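Local coordinates for nucleoside-diphosphate sugar epimerase (SulA family) (Corynebacterium glutamicum, PDB 3OH8), which probably acts as a nucleotide-sugar epimerase of the Rossmann-type, NAD-dependent epimerase/dehydratase family, at residues A202-H207 and C246-S251; E238-S243 and A290-A295; G296-F301 and V354-S359. One frame throughout, in Å; residues are numbered along the deposited sequence.

How the interactions relate
All three contacts fall within the Rossmann-type epimerase/dehydratase region. Interaction 1 pairs neighbouring parallel strands 204-207 and 248-254; helix 222-242, the connection between them, carries one side of interaction 2, so these two contacts interleave along the chain, with centres about 10 Å apart. Interaction 3 follows both, its centre about 9 Å from that of interaction 1 and about 13 Å from that of interaction 2. It lies where strand 298-308, the next strand beside 248-254, meets the loop leading to strand 360-364. Lys297 joins all three, its NZ hydrogen-bonded to the carbonyls of Val240, Ser243 and Cys246, which ties helix end, strand start and next strand together.

Interaction 1: A202-H207 and C246-S251; sequences ADVLVH and CTTMIS
The imidazole of His207 has Ser251 OG at its edge, near the ring plane, while the CE methyl of Met249, a selenomethionine, approaches obliquely and lies 4.1 Å from His207 CB. A water closes this end of the contact: it accepts from Ser251 OG at 2.9 Å and donates to His207 O.

On the same face of the sheet, Leu205 and Met249 lie side by side and point the same way. Met249 is fully extended, with CG anti to the backbone N (chi1 -175°), and its CE lies 4.0 Å from Leu205 CD2. Farther back, Cys246 SG sits 3.6 Å from Leu205 N. These groups face helix 222-242, where Leu236 and Val240 pack on Leu205.

That helix is the connection of a beta-alpha-beta crossover, and the two parallel strands it links are central members of the Rossmann sheet. Their pairing is regular from Leu205 onward: Leu205 N donates to Thr248 O at 2.9 Å in an almost straight bond (176°), Ile250 N to Leu205 O at 2.8 Å, and His207 N to Ile250 O. Just before the strands, Thr247 N reaches Asp203 O, tilted 27° from the carbonyl plane.

The opposite face carries Val204, Val206 and Ile250. Val204 stands beside Thr248, its CG1 3.9 Å from Thr248 CB, and also meets Ile250 CG1. Helix 342-354 closes over this side, with Tyr349 touching both Val206 and Ile250.

Interaction 2: E238-S243 and A290-A295; sequences ELVAES and APASDA
Among the helices on one side of the Rossmann sheet, the end of helix 222-242 runs nearly parallel to the short helix 290-294, and Ala241 fits against the turn from Pro291 to Ala295. The local axes come within 7.4 Å at an angle of 18°, a close approach made possible by small residues at the interface.

Ala241 CB is in the middle of it: this methyl lies 3.5 Å from Pro291 O and 3.7 Å from Ala295 CB. Pro291 O also accepts from Ala295 N within its own helix, at 3.2 Å; against the methyl it makes only van der Waals contact. Toward the sheet, Val240 turns CG1 anti to its backbone N (chi1 171°), and CG1 reaches Ala292 CB at 3.9 Å. Where the segment of helix 222-242 begins, Glu238 uses only its aliphatic part: CG touches Pro291 CB at 4.0 Å and also Pro291 CG, the two side chains crossing obliquely. No hydrogen bond joins the segments, and the fit rests on these apolar surfaces.

Beneath the pair lies the sheet, where Val240 and Ala292 both touch Met249 of strand 248-254 and Ala292 also packs on Val299 of strand 298-308. The short helix ends in a Schellman motif with Gly296 at C-prime, and from there the chain enters strand 298-308.

Interaction 3: G296-F301 and V354-S359; sequences GKRVAF and VDAQIS
Arg298 pushes its guanidinium into the bend formed by Asp355 to Ile358, and this is where the contact is tight. NH1 donates to Ile358 O at 2.7 Å (152° at the hydrogen), and the acceptor lies at the edge of the group, close to its plane. Over one face, both offset toward the rim, sit Asp355 O, 3.2 Å above the plane, and Ala356 CA. The arm leaves the strand with CG anti to the backbone N and bends at chi3 (58°), which sets NE 3.6 Å from Ala356 CA. NH1 also bonds Ala352 O, and NH2 bonds Ile353 O weakly; the cation thus gathers carbonyls at the end of helix 342-354, where the helix dipole would probably suit a positive charge.

The bend is itself braced: Ile358 N bonds Asp355 O in a type I turn, Asp355 OD1 takes Gln357 N in an Asx turn, and Asp355 OD2 forms a salt bridge with Arg351. Beside it, Ala300 CB meets Ile358 CG2 at 4.0 Å in the buried part.

The solvent side has van der Waals contacts and no hydrogen bond across the segments. Exposed Ser359 lays its CB against Arg298 CG at 3.9 Å; the backbone of Ala356 packs on the arginine arm, while its CB, 4.1 Å from Arg298 NE, lies at the exposed margin. Beyond Ser359, Val299 pairs with Gly360 through the backbone: the arrangement is a helix-to-strand turn of a Rossmann fold, delivering strand 360-364 parallel to strand 298-308.

Interaction 1: A202-H207 and C246-S251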
loop_
_atom_site.group_PDB
_atom_site.type_symbol
_atom_site.label_atom_id
_atom_site.label_comp_id
_atom_site.label_asym_id
_atom_site.label_seq_id
_atom_site.Cartn_x
_atom_site.Cartn_y
_atom_site.Cartn_z
ATOM N N ALA A 202 3.461 16.863 -15.859
ATOM C CA ALA A 202 3.758 15.501 -15.405
ATOM C C ALA A 202 4.920 14.865 -16.146
ATOM O O ALA A 202 5.030 14.983 -17.371
ATOM C CB ALA A 202 2.512 14.609 -15.506
ATOM N N ASP A 203 5.787 14.190 -15.394
ATOM C CA ASP A 203 6.854 13.387 -15.979
ATOM C C ASP A 203 6.371 11.985 -16.357
ATOM O O ASP A 203 6.846 11.393 -17.333
ATOM C CB ASP A 203 8.028 13.288 -14.999
ATOM C CG ASP A 203 8.571 14.651 -14.623
ATOM O OD1 ASP A 203 9.107 15.336 -15.516
ATOM O OD2 ASP A 203 8.435 15.040 -13.447
ATOM N N VAL A 204 5.425 11.461 -15.582
ATOM C CA VAL A 204 4.938 10.099 -15.783
ATOM C C VAL A 204 3.435 10.057 -15.630
ATOM O O VAL A 204 2.888 10.747 -14.780
ATOM C CB VAL A 204 5.538 9.141 -14.731
ATOM C CG1 VAL A 204 5.029 7.711 -14.940
ATOM C CG2 VAL A 204 7.065 9.174 -14.779
ATOM N N LEU A 205 2.767 9.249 -16.444
ATOM C CA LEU A 205 1.346 8.987 -16.241
ATOM C C LEU A 205 1.152 7.588 -15.691
ATOM O O LEU A 205 1.652 6.621 -16.263
ATOM C CB LEU A 205 0.567 9.104 -17.555
ATOM C CG LEU A 205 -0.875 8.582 -17.441
ATOM C CD1 LEU A 205 -1.728 9.458 -16.498
ATOM C CD2 LEU A 205 -1.526 8.433 -18.826
ATOM N N VAL A 206 0.423 7.475 -14.587
ATOM C CA VAL A 206 0.002 6.158 -14.106
ATOM C C VAL A 206 -1.505 6.010 -14.294
ATOM O O VAL A 206 -2.289 6.769 -13.713
ATOM C CB VAL A 206 0.385 5.941 -12.621
ATOM C CG1 VAL A 206 -0.098 4.572 -12.130
ATOM C CG2 VAL A 206 1.883 6.053 -12.475
ATOM N N HIS A 207 -1.903 5.047 -15.128
ATOM C CA HIS A 207 -3.309 4.856 -15.462
ATOM C C HIS A 207 -3.846 3.624 -14.756
ATOM O O HIS A 207 -3.610 2.485 -15.181
ATOM C CB HIS A 207 -3.507 4.706 -16.972
ATOM C CG HIS A 207 -4.947 4.627 -17.371
ATOM N ND1 HIS A 207 -5.393 3.825 -18.402
ATOM C CD2 HIS A 207 -6.042 5.242 -16.875
ATOM C CE1 HIS A 207 -6.703 3.957 -18.523
ATOM N NE2 HIS A 207 -7.121 4.815 -17.607
ATOM N N CYS A 246 6.039 14.294 -20.672
ATOM C CA CYS A 246 5.620 12.963 -20.223
ATOM C C CYS A 246 6.369 11.858 -20.971
ATOM O O CYS A 246 6.145 11.586 -22.158
ATOM C CB CYS A 246 4.103 12.772 -20.289
ATOM S SG CYS A 246 3.478 11.377 -19.261
ATOM N N THR A 247 7.250 11.217 -20.223
ATOM C CA THR A 247 8.224 10.278 -20.732
ATOM C C THR A 247 7.699 8.857 -20.680
ATOM O O THR A 247 8.222 7.965 -21.341
ATOM C CB THR A 247 9.454 10.359 -19.804
ATOM O OG1 THR A 247 10.301 11.438 -20.227
ATOM C CG2 THR A 247 10.231 9.074 -19.788
ATOM N N THR A 248 6.661 8.647 -19.878
ATOM C CA THR A 248 6.339 7.298 -19.435
ATOM C C THR A 248 4.858 7.095 -19.169
ATOM O O THR A 248 4.223 7.944 -18.556
ATOM C CB THR A 248 7.120 6.989 -18.138
ATOM O OG1 THR A 248 8.522 7.168 -18.378
ATOM C CG2 THR A 248 6.864 5.567 -17.681
HETATM N N MSE A 249 4.321 5.958 -19.620
HETATM C CA MSE A 249 2.961 5.562 -19.279
HETATM C C MSE A 249 2.990 4.197 -18.607
HETATM O O MSE A 249 3.367 3.188 -19.226
HETATM C CB MSE A 249 2.042 5.540 -20.520
HETATM C CG MSE A 249 0.564 5.257 -20.209
HETATM SE SE MSE A 249 -0.561 5.313 -21.631
HETATM C CE MSE A 249 -2.124 5.037 -20.825
ATOM N N ILE A 250 2.636 4.172 -17.323
ATOM C CA ILE A 250 2.471 2.917 -16.596
ATOM C C ILE A 250 0.984 2.595 -16.532
ATOM O O ILE A 250 0.224 3.294 -15.861
ATOM C CB ILE A 250 3.015 3.019 -15.150
ATOM C CG1 ILE A 250 4.461 3.527 -15.157
ATOM C CG2 ILE A 250 2.936 1.657 -14.454
ATOM C CD1 ILE A 250 5.377 2.746 -16.111
ATOM N N SER A 251 0.566 1.541 -17.224
ATOM C CA SER A 251 -0.857 1.286 -17.403
ATOM C C SER A 251 -1.295 -0.001 -16.694
ATOM O O SER A 251 -0.655 -1.039 -16.839
ATOM C CB SER A 251 -1.180 1.190 -18.907
ATOM O OG SER A 251 -2.577 1.215 -19.112
HETATM O O HOH W 1 -4.970 0.775 -17.454
#

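Interaction 2: E238-S243 and A290-A295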
loop_
_atom_site.group_PDB
_atom_site.type_symbol
_atom_site.label_atom_id
_atom_site.label_comp_id
_atom_site.label_asym_id
_atom_site.label_seq_id
_atom_site.Cartn_x
_atom_site.Cartn_y
_atom_site.Cartn_z
ATOM N N GLU A 238 -2.727 9.014 -26.177
ATOM C CA GLU A 238 -2.511 10.085 -27.140
ATOM C C GLU A 238 -1.951 11.326 -26.472
ATOM O O GLU A 238 -1.048 11.966 -27.006
ATOM C CB GLU A 238 -3.808 10.405 -27.900
ATOM C CG GLU A 238 -4.219 9.267 -28.831
ATOM C CD GLU A 238 -5.563 9.477 -29.503
ATOM O OE1 GLU A 238 -6.245 10.475 -29.195
ATOM O OE2 GLU A 238 -5.942 8.629 -30.334
ATOM N N LEU A 239 -2.490 11.677 -25.305
ATOM C CA LEU A 239 -1.978 12.827 -24.580
ATOM C C LEU A 239 -0.528 12.582 -24.179
ATOM O O LEU A 239 0.300 13.492 -24.226
ATOM C CB LEU A 239 -2.839 13.138 -23.356
ATOM C CG LEU A 239 -4.263 13.626 -23.637
ATOM C CD1 LEU A 239 -5.008 13.875 -22.326
ATOM C CD2 LEU A 239 -4.258 14.883 -24.514
ATOM N N VAL A 240 -0.217 11.349 -23.794
ATOM C CA VAL A 240 1.156 11.016 -23.456
ATOM C C VAL A 240 2.021 11.232 -24.698
ATOM O O VAL A 240 3.075 11.862 -24.636
ATOM C CB VAL A 240 1.293 9.565 -22.940
ATOM C CG1 VAL A 240 2.759 9.183 -22.814
ATOM C CG2 VAL A 240 0.588 9.411 -21.603
ATOM N N ALA A 241 1.553 10.721 -25.830
ATOM C CA ALA A 241 2.268 10.888 -27.087
ATOM C C ALA A 241 2.538 12.366 -27.364
ATOM O O ALA A 241 3.629 12.732 -27.786
ATOM C CB ALA A 241 1.471 10.276 -28.227
ATOM N N GLU A 242 1.548 13.215 -27.108
ATOM C CA GLU A 242 1.650 14.624 -27.481
ATOM C C GLU A 242 2.495 15.451 -26.519
ATOM O O GLU A 242 2.922 16.556 -26.855
ATOM C CB GLU A 242 0.251 15.233 -27.626
ATOM C CG GLU A 242 -0.599 14.508 -28.663
ATOM C CD GLU A 242 -2.094 14.769 -28.501
ATOM O OE1 GLU A 242 -2.473 15.726 -27.780
ATOM O OE2 GLU A 242 -2.888 14.007 -29.099
ATOM N N SER A 243 2.734 14.921 -25.322
ATOM C CA SER A 243 3.460 15.666 -24.296
ATOM C C SER A 243 4.965 15.552 -24.503
ATOM O O SER A 243 5.471 14.486 -24.829
ATOM C CB SER A 243 3.085 15.153 -22.905
ATOM O OG SER A 243 3.917 15.720 -21.906
ATOM N N ALA A 290 -0.923 1.904 -27.497
ATOM C CA ALA A 290 -0.043 1.969 -28.669
ATOM C C ALA A 290 0.406 3.381 -29.097
ATOM O O ALA A 290 1.557 3.563 -29.465
ATOM C CB ALA A 290 -0.655 1.198 -29.848
ATOM N N PRO A 291 -0.488 4.384 -29.034
ATOM C CA PRO A 291 -0.027 5.730 -29.405
ATOM C C PRO A 291 1.153 6.228 -28.565
ATOM O O PRO A 291 2.019 6.923 -29.093
ATOM C CB PRO A 291 -1.265 6.602 -29.171
ATOM C CG PRO A 291 -2.420 5.650 -29.360
ATOM C CD PRO A 291 -1.941 4.350 -28.780
ATOM N N ALA A 292 1.194 5.888 -27.279
ATOM C CA ALA A 292 2.306 6.317 -26.440
ATOM C C ALA A 292 3.618 5.658 -26.863
ATOM O O ALA A 292 4.637 6.320 -27.035
ATOM C CB ALA A 292 2.023 6.019 -24.978
ATOM N N SER A 293 3.601 4.344 -27.026
ATOM C CA SER A 293 4.834 3.651 -27.367
ATOM C C SER A 293 5.234 3.958 -28.811
ATOM O O SER A 293 6.419 4.043 -29.120
ATOM C CB SER A 293 4.712 2.146 -27.113
ATOM O OG SER A 293 3.526 1.642 -27.702
ATOM N N ASP A 294 4.253 4.154 -29.689
ATOM C CA ASP A 294 4.563 4.557 -31.062
ATOM C C ASP A 294 5.324 5.876 -31.069
ATOM O O ASP A 294 6.169 6.109 -31.934
ATOM C CB ASP A 294 3.304 4.697 -31.912
ATOM C CG ASP A 294 2.671 3.360 -32.241
ATOM O OD1 ASP A 294 3.349 2.321 -32.087
ATOM O OD2 ASP A 294 1.495 3.353 -32.660
ATOM N N ALA A 295 5.026 6.740 -30.103
ATOM C CA ALA A 295 5.683 8.041 -30.048
ATOM C C ALA A 295 7.004 7.953 -29.301
ATOM O O ALA A 295 7.591 8.981 -28.947
ATOM C CB ALA A 295 4.777 9.084 -29.401
#

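Interaction 3: G296-F301 and V354-S359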
loop_
_atom_site.group_PDB
_atom_site.type_symbol
_atom_site.label_atom_id
_atom_site.label_comp_id
_atom_site.label_asym_id
_atom_site.label_seq_id
_atom_site.Cartn_x
_atom_site.Cartn_y
_atom_site.Cartn_z
ATOM N N GLY A 296 7.463 6.730 -29.054
ATOM C CA GLY A 296 8.754 6.521 -28.415
ATOM C C GLY A 296 8.779 6.636 -26.897
ATOM O O GLY A 296 9.858 6.635 -26.297
ATOM N N LYS A 297 7.612 6.744 -26.264
ATOM C CA LYS A 297 7.570 6.833 -24.797
ATOM C C LYS A 297 7.689 5.456 -24.165
ATOM O O LYS A 297 7.381 4.446 -24.798
ATOM C CB LYS A 297 6.285 7.512 -24.307
ATOM C CG LYS A 297 6.362 9.030 -24.320
ATOM C CD LYS A 297 6.031 9.593 -25.683
ATOM C CE LYS A 297 6.585 11.004 -25.840
ATOM N NZ LYS A 297 5.980 11.948 -24.877
ATOM N N ARG A 298 8.121 5.413 -22.907
ATOM C CA ARG A 298 8.225 4.134 -22.215
ATOM C C ARG A 298 6.844 3.688 -21.726
ATOM O O ARG A 298 6.153 4.443 -21.048
ATOM C CB ARG A 298 9.222 4.225 -21.050
ATOM C CG ARG A 298 9.483 2.885 -20.356
ATOM C CD ARG A 298 10.694 2.942 -19.420
ATOM N NE ARG A 298 10.572 3.961 -18.376
ATOM C CZ ARG A 298 9.995 3.766 -17.193
ATOM N NH1 ARG A 298 9.467 2.583 -16.880
ATOM N NH2 ARG A 298 9.945 4.762 -16.319
ATOM N N VAL A 299 6.439 2.468 -22.080
ATOM C CA VAL A 299 5.154 1.936 -21.634
ATOM C C VAL A 299 5.346 0.593 -20.941
ATOM O O VAL A 299 6.085 -0.264 -21.440
ATOM C CB VAL A 299 4.180 1.737 -22.836
ATOM C CG1 VAL A 299 2.826 1.207 -22.366
ATOM C CG2 VAL A 299 4.016 3.036 -23.601
ATOM N N ALA A 300 4.707 0.418 -19.785
ATOM C CA ALA A 300 4.627 -0.901 -19.150
ATOM C C ALA A 300 3.185 -1.226 -18.784
ATOM O O ALA A 300 2.381 -0.329 -18.520
ATOM C CB ALA A 300 5.504 -0.970 -17.917
ATOM N N PHE A 301 2.874 -2.520 -18.773
ATOM C CA PHE A 301 1.554 -3.025 -18.424
ATOM C C PHE A 301 1.712 -3.813 -17.151
ATOM O O PHE A 301 2.456 -4.795 -17.106
ATOM C CB PHE A 301 1.018 -3.955 -19.520
ATOM C CG PHE A 301 1.207 -3.422 -20.901
ATOM C CD1 PHE A 301 0.511 -2.302 -21.319
ATOM C CD2 PHE A 301 2.074 -4.041 -21.784
ATOM C CE1 PHE A 301 0.679 -1.803 -22.590
ATOM C CE2 PHE A 301 2.251 -3.541 -23.062
ATOM C CZ PHE A 301 1.551 -2.416 -23.460
ATOM N N VAL A 354 9.840 5.038 -11.674
ATOM C CA VAL A 354 11.200 5.605 -11.608
ATOM C C VAL A 354 12.283 4.799 -12.332
ATOM O O VAL A 354 13.338 5.336 -12.659
ATOM C CB VAL A 354 11.658 5.852 -10.135
ATOM C CG1 VAL A 354 10.594 6.607 -9.355
ATOM C CG2 VAL A 354 11.962 4.544 -9.439
ATOM N N ASP A 355 12.015 3.524 -12.604
ATOM C CA ASP A 355 13.042 2.618 -13.117
ATOM C C ASP A 355 12.885 2.389 -14.617
ATOM O O ASP A 355 12.014 1.638 -15.056
ATOM C CB ASP A 355 12.984 1.285 -12.356
ATOM C CG ASP A 355 14.091 0.317 -12.759
ATOM O OD1 ASP A 355 14.957 0.680 -13.583
ATOM O OD2 ASP A 355 14.083 -0.816 -12.240
ATOM N N ALA A 356 13.735 3.039 -15.402
ATOM C CA ALA A 356 13.654 2.927 -16.852
ATOM C C ALA A 356 13.905 1.501 -17.365
ATOM O O ALA A 356 13.721 1.245 -18.545
ATOM C CB ALA A 356 14.609 3.906 -17.517
ATOM N N GLN A 357 14.315 0.579 -16.490
ATOM C CA GLN A 357 14.487 -0.824 -16.891
ATOM C C GLN A 357 13.149 -1.513 -17.123
ATOM O O GLN A 357 13.073 -2.566 -17.765
ATOM C CB GLN A 357 15.218 -1.619 -15.815
ATOM C CG GLN A 357 16.685 -1.314 -15.654
ATOM C CD GLN A 357 17.287 -2.067 -14.478
ATOM O OE1 GLN A 357 16.916 -1.840 -13.324
ATOM N NE2 GLN A 357 18.216 -2.970 -14.766
ATOM N N ILE A 358 12.097 -0.927 -16.573
ATOM C CA ILE A 358 10.775 -1.545 -16.606
ATOM C C ILE A 358 9.990 -1.105 -17.832
ATOM O O ILE A 358 9.626 0.063 -17.968
ATOM C CB ILE A 358 9.983 -1.228 -15.319
ATOM C CG1 ILE A 358 10.724 -1.830 -14.122
ATOM C CG2 ILE A 358 8.556 -1.774 -15.400
ATOM C CD1 ILE A 358 10.036 -1.629 -12.821
ATOM N N SER A 359 9.736 -2.041 -18.738
ATOM C CA SER A 359 8.881 -1.733 -19.873
ATOM C C SER A 359 8.247 -3.004 -20.414
ATOM O O SER A 359 8.734 -4.111 -20.146
ATOM C CB SER A 359 9.661 -0.997 -20.973
ATOM O OG SER A 359 10.426 -1.887 -21.747
#